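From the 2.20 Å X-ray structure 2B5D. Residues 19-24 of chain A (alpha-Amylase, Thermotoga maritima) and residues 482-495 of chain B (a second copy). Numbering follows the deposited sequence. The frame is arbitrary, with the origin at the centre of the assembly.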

ATOM      1  N   PRO A  19       6.996 -23.991  -6.676  1.00 64.27           N
ATOM      2  CA  PRO A  19       7.592 -25.116  -5.962  1.00 65.31           C
ATOM      3  C   PRO A  19       8.522 -24.662  -4.826  1.00 66.97           C
ATOM      4  O   PRO A  19       8.917 -25.484  -4.023  1.00 66.53           O
ATOM      5  N   GLU A  20       8.843 -23.367  -4.765  1.00 69.38           N
ATOM      6  CA  GLU A  20       9.638 -22.822  -3.653  1.00 72.64           C
ATOM      7  C   GLU A  20       8.912 -22.794  -2.291  1.00 75.42           C
ATOM      8  O   GLU A  20       9.573 -22.616  -1.269  1.00 75.88           O
ATOM      9  N   TYR A  21       7.582 -22.992  -2.291  1.00 78.69           N
ATOM     10  CA  TYR A  21       6.752 -23.102  -1.073  1.00 82.22           C
ATOM     11  C   TYR A  21       5.942 -24.400  -0.998  1.00 84.13           C
ATOM     12  O   TYR A  21       5.736 -25.083  -2.007  1.00 84.60           O
ATOM     13  N   ASP A  22       5.476 -24.710   0.212  1.00 86.63           N
ATOM     14  CA  ASP A  22       4.892 -26.013   0.581  1.00 88.82           C
ATOM     15  C   ASP A  22       3.374 -25.929   0.584  1.00 90.02           C
ATOM     16  O   ASP A  22       2.694 -26.930   0.319  1.00 90.40           O
ATOM     17  N   HIS A  23       2.866 -24.748   0.959  1.00 91.54           N
ATOM     18  CA  HIS A  23       1.493 -24.282   0.669  1.00 92.81           C
ATOM     19  C   HIS A  23       1.626 -22.835   0.163  1.00 92.83           C
ATOM     20  O   HIS A  23       2.307 -22.017   0.790  1.00 92.79           O
ATOM     21  N   PHE A  24       0.997 -22.543  -0.979  1.00 92.92           N
ATOM     22  CA  PHE A  24       0.960 -21.192  -1.549  1.00 92.80           C
ATOM     23  C   PHE A  24      -0.503 -20.835  -1.766  1.00 92.67           C
ATOM     24  O   PHE A  24      -1.302 -21.685  -2.169  1.00 92.40           O
TER
ATOM     25  N   LYS B 482       9.617 -12.594   7.649  1.00 54.39           N
ATOM     26  CA  LYS B 482       8.571 -13.550   7.244  1.00 53.71           C
ATOM     27  C   LYS B 482       8.996 -14.510   6.134  1.00 50.98           C
ATOM     28  O   LYS B 482       8.673 -15.697   6.176  1.00 51.22           O
ATOM     29  N   LEU B 483       9.748 -14.028   5.167  1.00 48.45           N
ATOM     30  CA  LEU B 483      10.293 -14.926   4.162  1.00 47.74           C
ATOM     31  C   LEU B 483      11.135 -16.079   4.808  1.00 47.46           C
ATOM     32  O   LEU B 483      10.906 -17.252   4.545  1.00 47.73           O
ATOM     33  N   HIS B 484      12.079 -15.737   5.683  1.00 46.18           N
ATOM     34  CA  HIS B 484      12.842 -16.745   6.412  1.00 44.49           C
ATOM     35  C   HIS B 484      12.018 -17.554   7.405  1.00 45.35           C
ATOM     36  O   HIS B 484      12.263 -18.740   7.556  1.00 45.11           O
ATOM     37  N   ILE B 485      11.026 -16.949   8.046  1.00 44.89           N
ATOM     38  CA  ILE B 485      10.181 -17.744   8.883  1.00 46.94           C
ATOM     39  C   ILE B 485       9.515 -18.855   8.055  1.00 48.58           C
ATOM     40  O   ILE B 485       9.561 -20.034   8.428  1.00 50.13           O
ATOM     41  N   LYS B 486       8.920 -18.467   6.919  1.00 50.03           N
ATOM     42  CA  LYS B 486       8.192 -19.357   6.029  1.00 50.72           C
ATOM     43  C   LYS B 486       9.082 -20.465   5.481  1.00 50.05           C
ATOM     44  O   LYS B 486       8.667 -21.618   5.459  1.00 49.06           O
ATOM     45  N   ARG B 487      10.288 -20.112   5.027  1.00 49.01           N
ATOM     46  CA  ARG B 487      11.221 -21.110   4.571  1.00 49.29           C
ATOM     47  C   ARG B 487      11.531 -22.140   5.677  1.00 50.97           C
ATOM     48  O   ARG B 487      11.582 -23.361   5.423  1.00 51.23           O
ATOM     49  N   PHE B 488      11.698 -21.659   6.918  1.00 51.44           N
ATOM     50  CA  PHE B 488      11.973 -22.549   8.040  1.00 52.20           C
ATOM     51  C   PHE B 488      10.799 -23.502   8.276  1.00 53.18           C
ATOM     52  O   PHE B 488      11.007 -24.705   8.516  1.00 53.70           O
ATOM     53  N   LEU B 489       9.576 -22.978   8.236  1.00 53.33           N
ATOM     54  CA  LEU B 489       8.412 -23.812   8.501  1.00 54.36           C
ATOM     55  C   LEU B 489       8.168 -24.875   7.414  1.00 54.64           C
ATOM     56  O   LEU B 489       7.727 -25.994   7.708  1.00 54.65           O
ATOM     57  N   ASN B 490       8.441 -24.508   6.165  1.00 54.94           N
ATOM     58  CA  ASN B 490       8.419 -25.455   5.076  1.00 55.68           C
ATOM     59  C   ASN B 490       9.348 -26.604   5.333  1.00 55.70           C
ATOM     60  O   ASN B 490       8.956 -27.751   5.178  1.00 56.44           O
ATOM     61  N   LEU B 491      10.586 -26.321   5.713  1.00 56.23           N
ATOM     62  CA  LEU B 491      11.508 -27.427   5.974  1.00 56.14           C
ATOM     63  C   LEU B 491      11.067 -28.239   7.188  1.00 55.94           C
ATOM     64  O   LEU B 491      11.205 -29.459   7.218  1.00 56.44           O
ATOM     65  N   TYR B 492      10.534 -27.557   8.189  1.00 56.16           N
ATOM     66  CA  TYR B 492      10.111 -28.220   9.400  1.00 56.94           C
ATOM     67  C   TYR B 492       9.047 -29.237   9.048  1.00 58.10           C
ATOM     68  O   TYR B 492       9.101 -30.393   9.513  1.00 58.31           O
ATOM     69  N   ASP B 493       8.083 -28.800   8.238  1.00 58.45           N
ATOM     70  CA  ASP B 493       6.997 -29.655   7.795  1.00 60.44           C
ATOM     71  C   ASP B 493       7.421 -30.863   6.972  1.00 60.14           C
ATOM     72  O   ASP B 493       6.957 -31.964   7.210  1.00 60.21           O
ATOM     73  N   GLN B 494       8.324 -30.661   6.030  1.00 60.43           N
ATOM     74  CA  GLN B 494       8.822 -31.781   5.267  1.00 62.07           C
ATOM     75  C   GLN B 494       9.536 -32.807   6.160  1.00 63.45           C
ATOM     76  O   GLN B 494       9.416 -34.004   5.929  1.00 63.99           O
ATOM     77  N   LEU B 495      10.256 -32.333   7.178  1.00 64.37           N
ATOM     78  CA  LEU B 495      11.091 -33.201   7.987  1.00 65.66           C
ATOM     79  C   LEU B 495      10.209 -34.038   8.869  1.00 66.21           C
ATOM     80  O   LEU B 495      10.307 -35.254   8.868  1.00 67.03           O
TER

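A short loop of chain A lies against one face of a helix in chain B, and the first rule of this contact is periodicity. The residues that point their CA-to-CB bonds toward the loop are Lys B486, Asn B490 and Asp B493, spaced four and three apart, so they line up along one side of the helix. Leu B483 and Gln B494 extend that stripe, starting sideways and bringing their ends nearer. The main-chain approach centres on Asp A22 and Asn B490, whose CA atoms lie 5.7 Å apart. Together the two stretches bury 408 Å².

The loop enters with little engagement. Pro A19 is out of reach, and Glu A20, with chi1 in p and chi2 in m, leads its carboxylate away from the helix, where OE2 is hydrogen-bonded elsewhere in the structure. What it offers the helix is backbone: its O lies 3.9 Å from ND2 of Asn B490.

Tyr A21 supplies the apolar part of the contact. Its CA-to-CB bond runs sideways, and an m rotamer lays the ring along the helix toward the earlier turns. The edge of the ring meets Leu B483, OH of Tyr A21 coming 3.7 Å from CD1 of that leucine, which adopts t, p. Further along, CD2 of Tyr A21 sits 4.0 Å from CG of Lys B486, so the aliphatic part of the lysine serves as packing surface. Near the plane of the ring, ND2 of Asn B490 is 3.8 Å from CD2 of Tyr A21.

Asp A22 points toward the helix with an off-well chi1 of -143°. Its CB fits closely against Asn B490, 3.1 Å from OD1 of that residue, whose m rotamer holds the amide over the loop. The carboxylate reaches the later turn: OD2 of Asp A22 is 3.8 Å from CB of Asp B493, and OD1 of Asp A22 is 3.5 Å from OE1 of Gln B494 as modelled. The two acids come near each other as well, with OD2 of Asp A22 4.5 Å from OD2 of Asp B493. Like charges at this range tend to repel; both carboxylate oxygens of Asp A22 are hydrogen-bonded elsewhere in the structure.

His A23 gives the clearest polar rule, because its main chain does the work. Lys B486, t at chi1 but off-well at chi2 (101°), stretches past the tyrosine and ends with chi4 in p, placing NZ 2.9 Å from O of His A23 in a hydrogen bond between the stretches. The same NZ makes a weak hydrogen bond of 3.4 Å to OD1 of Asn B490, one turn on, which helps tie the ammonium group to the helix. The CA-to-CB bond of His A23 runs sideways, but with an off-well chi1 of -19° the imidazole at its end comes nearer, leaving CE1 of His A23 3.9 Å from OD2 of Asp B493.

Phe A24, with chi1 in t, makes no contact, and the loop's engagement ends there.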

ATOM      1  CB  PRO A  19       8.354 -25.863  -7.051  1.00 64.54           C
ATOM      2  CG  PRO A  19       8.639 -24.865  -8.083  1.00 63.74           C
ATOM      3  CD  PRO A  19       7.559 -23.831  -8.029  1.00 63.46           C
ATOM      4  CB  GLU A  20      10.359 -21.496  -3.988  1.00 71.82           C
ATOM      5  CG  GLU A  20       9.580 -20.367  -4.630  1.00 71.93           C
ATOM      6  CD  GLU A  20       9.291 -20.584  -6.112  1.00 71.66           C
ATOM      7  OE1 GLU A  20       8.386 -21.381  -6.399  1.00 71.37           O
ATOM      8  OE2 GLU A  20       9.940 -19.954  -6.987  1.00 70.80           O
ATOM      9  CB  TYR A  21       5.829 -21.889  -0.914  1.00 83.25           C
ATOM     10  CG  TYR A  21       6.571 -20.577  -1.050  1.00 85.52           C
ATOM     11  CD1 TYR A  21       6.518 -19.842  -2.245  1.00 87.68           C
ATOM     12  CD2 TYR A  21       7.368 -20.094  -0.009  1.00 87.04           C
ATOM     13  CE1 TYR A  21       7.211 -18.633  -2.392  1.00 88.04           C
ATOM     14  CE2 TYR A  21       8.075 -18.889  -0.139  1.00 87.58           C
ATOM     15  CZ  TYR A  21       7.986 -18.157  -1.328  1.00 87.73           C
ATOM     16  OH  TYR A  21       8.690 -16.966  -1.463  1.00 86.87           O
ATOM     17  CB  ASP A  22       5.384 -26.416   1.983  1.00 89.28           C
ATOM     18  CG  ASP A  22       5.647 -27.917   2.130  1.00 90.04           C
ATOM     19  OD1 ASP A  22       6.054 -28.580   1.136  1.00 92.39           O
ATOM     20  OD2 ASP A  22       5.451 -28.423   3.259  1.00 88.85           O
ATOM     21  CB  HIS A  23       0.515 -24.305   1.884  1.00 93.28           C
ATOM     22  CG  HIS A  23       0.934 -25.190   3.025  1.00 95.66           C
ATOM     23  ND1 HIS A  23       1.408 -24.687   4.224  1.00 97.40           N
ATOM     24  CD2 HIS A  23       0.929 -26.539   3.162  1.00 96.91           C
ATOM     25  CE1 HIS A  23       1.696 -25.686   5.040  1.00 97.48           C
ATOM     26  NE2 HIS A  23       1.410 -26.822   4.421  1.00 98.69           N
ATOM     27  CB  PHE A  24       1.756 -21.113  -2.870  1.00 93.14           C
ATOM     28  CG  PHE A  24       2.234 -19.718  -3.220  1.00 92.98           C
ATOM     29  CD1 PHE A  24       1.550 -18.946  -4.155  1.00 92.35           C
ATOM     30  CD2 PHE A  24       3.372 -19.179  -2.605  1.00 93.52           C
ATOM     31  CE1 PHE A  24       1.985 -17.652  -4.477  1.00 93.42           C
ATOM     32  CE2 PHE A  24       3.822 -17.880  -2.914  1.00 94.20           C
ATOM     33  CZ  PHE A  24       3.124 -17.113  -3.855  1.00 93.98           C
TER
ATOM     34  CB  LYS B 482       7.296 -12.800   6.845  1.00 54.74           C
ATOM     35  CG  LYS B 482       6.783 -11.893   7.992  1.00 57.36           C
ATOM     36  CD  LYS B 482       5.454 -11.212   7.649  1.00 56.48           C
ATOM     37  CE  LYS B 482       4.899 -10.428   8.863  1.00 60.59           C
ATOM     38  NZ  LYS B 482       3.526  -9.803   8.583  1.00 62.24           N
ATOM     39  CB  LEU B 483      11.105 -14.120   3.160  1.00 47.94           C
ATOM     40  CG  LEU B 483      11.850 -14.855   2.048  1.00 49.33           C
ATOM     41  CD1 LEU B 483      10.848 -15.613   1.190  1.00 54.61           C
ATOM     42  CD2 LEU B 483      12.557 -13.831   1.236  1.00 52.13           C
ATOM     43  CB  HIS B 484      14.080 -16.090   7.038  1.00 43.80           C
ATOM     44  CG  HIS B 484      15.005 -15.541   6.008  1.00 39.51           C
ATOM     45  ND1 HIS B 484      15.261 -14.192   5.873  1.00 44.41           N
ATOM     46  CD2 HIS B 484      15.653 -16.146   4.994  1.00 35.40           C
ATOM     47  CE1 HIS B 484      16.086 -13.995   4.854  1.00 38.24           C
ATOM     48  NE2 HIS B 484      16.346 -15.171   4.308  1.00 41.19           N
ATOM     49  CB  ILE B 485       9.125 -16.886   9.608  1.00 46.37           C
ATOM     50  CG1 ILE B 485       9.781 -16.090  10.737  1.00 46.16           C
ATOM     51  CG2 ILE B 485       8.021 -17.770  10.208  1.00 46.46           C
ATOM     52  CD1 ILE B 485       8.906 -14.942  11.272  1.00 45.98           C
ATOM     53  CB  LYS B 486       7.557 -18.566   4.868  1.00 52.63           C
ATOM     54  CG  LYS B 486       6.756 -19.454   3.878  1.00 56.43           C
ATOM     55  CD  LYS B 486       5.213 -19.385   4.126  1.00 65.06           C
ATOM     56  CE  LYS B 486       4.329 -19.958   2.939  1.00 64.04           C
ATOM     57  NZ  LYS B 486       4.309 -21.480   2.872  1.00 69.99           N
ATOM     58  CB  ARG B 487      12.494 -20.427   4.048  1.00 49.47           C
ATOM     59  CG  ARG B 487      12.256 -19.626   2.785  1.00 46.69           C
ATOM     60  CD  ARG B 487      13.539 -19.130   2.135  1.00 48.82           C
ATOM     61  NE  ARG B 487      13.233 -18.470   0.847  1.00 49.38           N
ATOM     62  CZ  ARG B 487      13.939 -17.486   0.272  1.00 54.03           C
ATOM     63  NH1 ARG B 487      15.021 -16.965   0.874  1.00 51.92           N
ATOM     64  NH2 ARG B 487      13.558 -16.991  -0.919  1.00 53.02           N
ATOM     65  CB  PHE B 488      12.301 -21.746   9.319  1.00 51.73           C
ATOM     66  CG  PHE B 488      12.470 -22.594  10.570  1.00 50.68           C
ATOM     67  CD1 PHE B 488      13.750 -22.845  11.096  1.00 49.77           C
ATOM     68  CD2 PHE B 488      11.366 -23.104  11.229  1.00 48.86           C
ATOM     69  CE1 PHE B 488      13.921 -23.611  12.245  1.00 50.08           C
ATOM     70  CE2 PHE B 488      11.516 -23.872  12.381  1.00 50.83           C
ATOM     71  CZ  PHE B 488      12.808 -24.130  12.895  1.00 50.30           C
ATOM     72  CB  LEU B 489       7.172 -22.963   8.648  1.00 54.55           C
ATOM     73  CG  LEU B 489       7.148 -21.924   9.745  1.00 56.77           C
ATOM     74  CD1 LEU B 489       6.000 -20.932   9.491  1.00 58.35           C
ATOM     75  CD2 LEU B 489       6.982 -22.570  11.103  1.00 58.38           C
ATOM     76  CB  ASN B 490       8.777 -24.803   3.737  1.00 55.45           C
ATOM     77  CG  ASN B 490       7.665 -23.931   3.205  1.00 57.76           C
ATOM     78  OD1 ASN B 490       6.518 -24.011   3.654  1.00 58.28           O
ATOM     79  ND2 ASN B 490       8.009 -23.055   2.275  1.00 58.38           N
ATOM     80  CB  LEU B 491      12.931 -26.938   6.139  1.00 55.56           C
ATOM     81  CG  LEU B 491      13.513 -26.157   4.989  1.00 56.60           C
ATOM     82  CD1 LEU B 491      14.546 -25.177   5.550  1.00 57.40           C
ATOM     83  CD2 LEU B 491      14.118 -27.075   3.966  1.00 55.44           C
ATOM     84  CB  TYR B 492       9.576 -27.207  10.413  1.00 56.77           C
ATOM     85  CG  TYR B 492       8.986 -27.834  11.638  1.00 58.28           C
ATOM     86  CD1 TYR B 492       9.813 -28.349  12.644  1.00 60.47           C
ATOM     87  CD2 TYR B 492       7.595 -27.944  11.801  1.00 58.06           C
ATOM     88  CE1 TYR B 492       9.277 -28.946  13.786  1.00 57.06           C
ATOM     89  CE2 TYR B 492       7.043 -28.548  12.931  1.00 57.88           C
ATOM     90  CZ  TYR B 492       7.896 -29.052  13.923  1.00 59.27           C
ATOM     91  OH  TYR B 492       7.376 -29.643  15.069  1.00 58.32           O
ATOM     92  CB  ASP B 493       5.995 -28.827   7.032  1.00 60.92           C
ATOM     93  CG  ASP B 493       5.183 -27.992   7.941  1.00 64.56           C
ATOM     94  OD1 ASP B 493       5.253 -28.249   9.179  1.00 67.46           O
ATOM     95  OD2 ASP B 493       4.487 -27.086   7.433  1.00 68.66           O
ATOM     96  CB  GLN B 494       9.742 -31.297   4.166  1.00 60.93           C
ATOM     97  CG  GLN B 494       9.039 -30.334   3.260  1.00 61.16           C
ATOM     98  CD  GLN B 494       9.933 -29.750   2.205  1.00 61.89           C
ATOM     99  OE1 GLN B 494       9.501 -28.903   1.435  1.00 65.61           O
ATOM    100  NE2 GLN B 494      11.181 -30.195   2.152  1.00 61.11           N
ATOM    101  CB  LEU B 495      12.081 -32.402   8.843  1.00 65.66           C
ATOM    102  CG  LEU B 495      13.171 -33.220   9.558  1.00 66.27           C
ATOM    103  CD1 LEU B 495      14.108 -33.928   8.560  1.00 66.99           C
ATOM    104  CD2 LEU B 495      13.973 -32.291  10.412  1.00 67.87           C
TER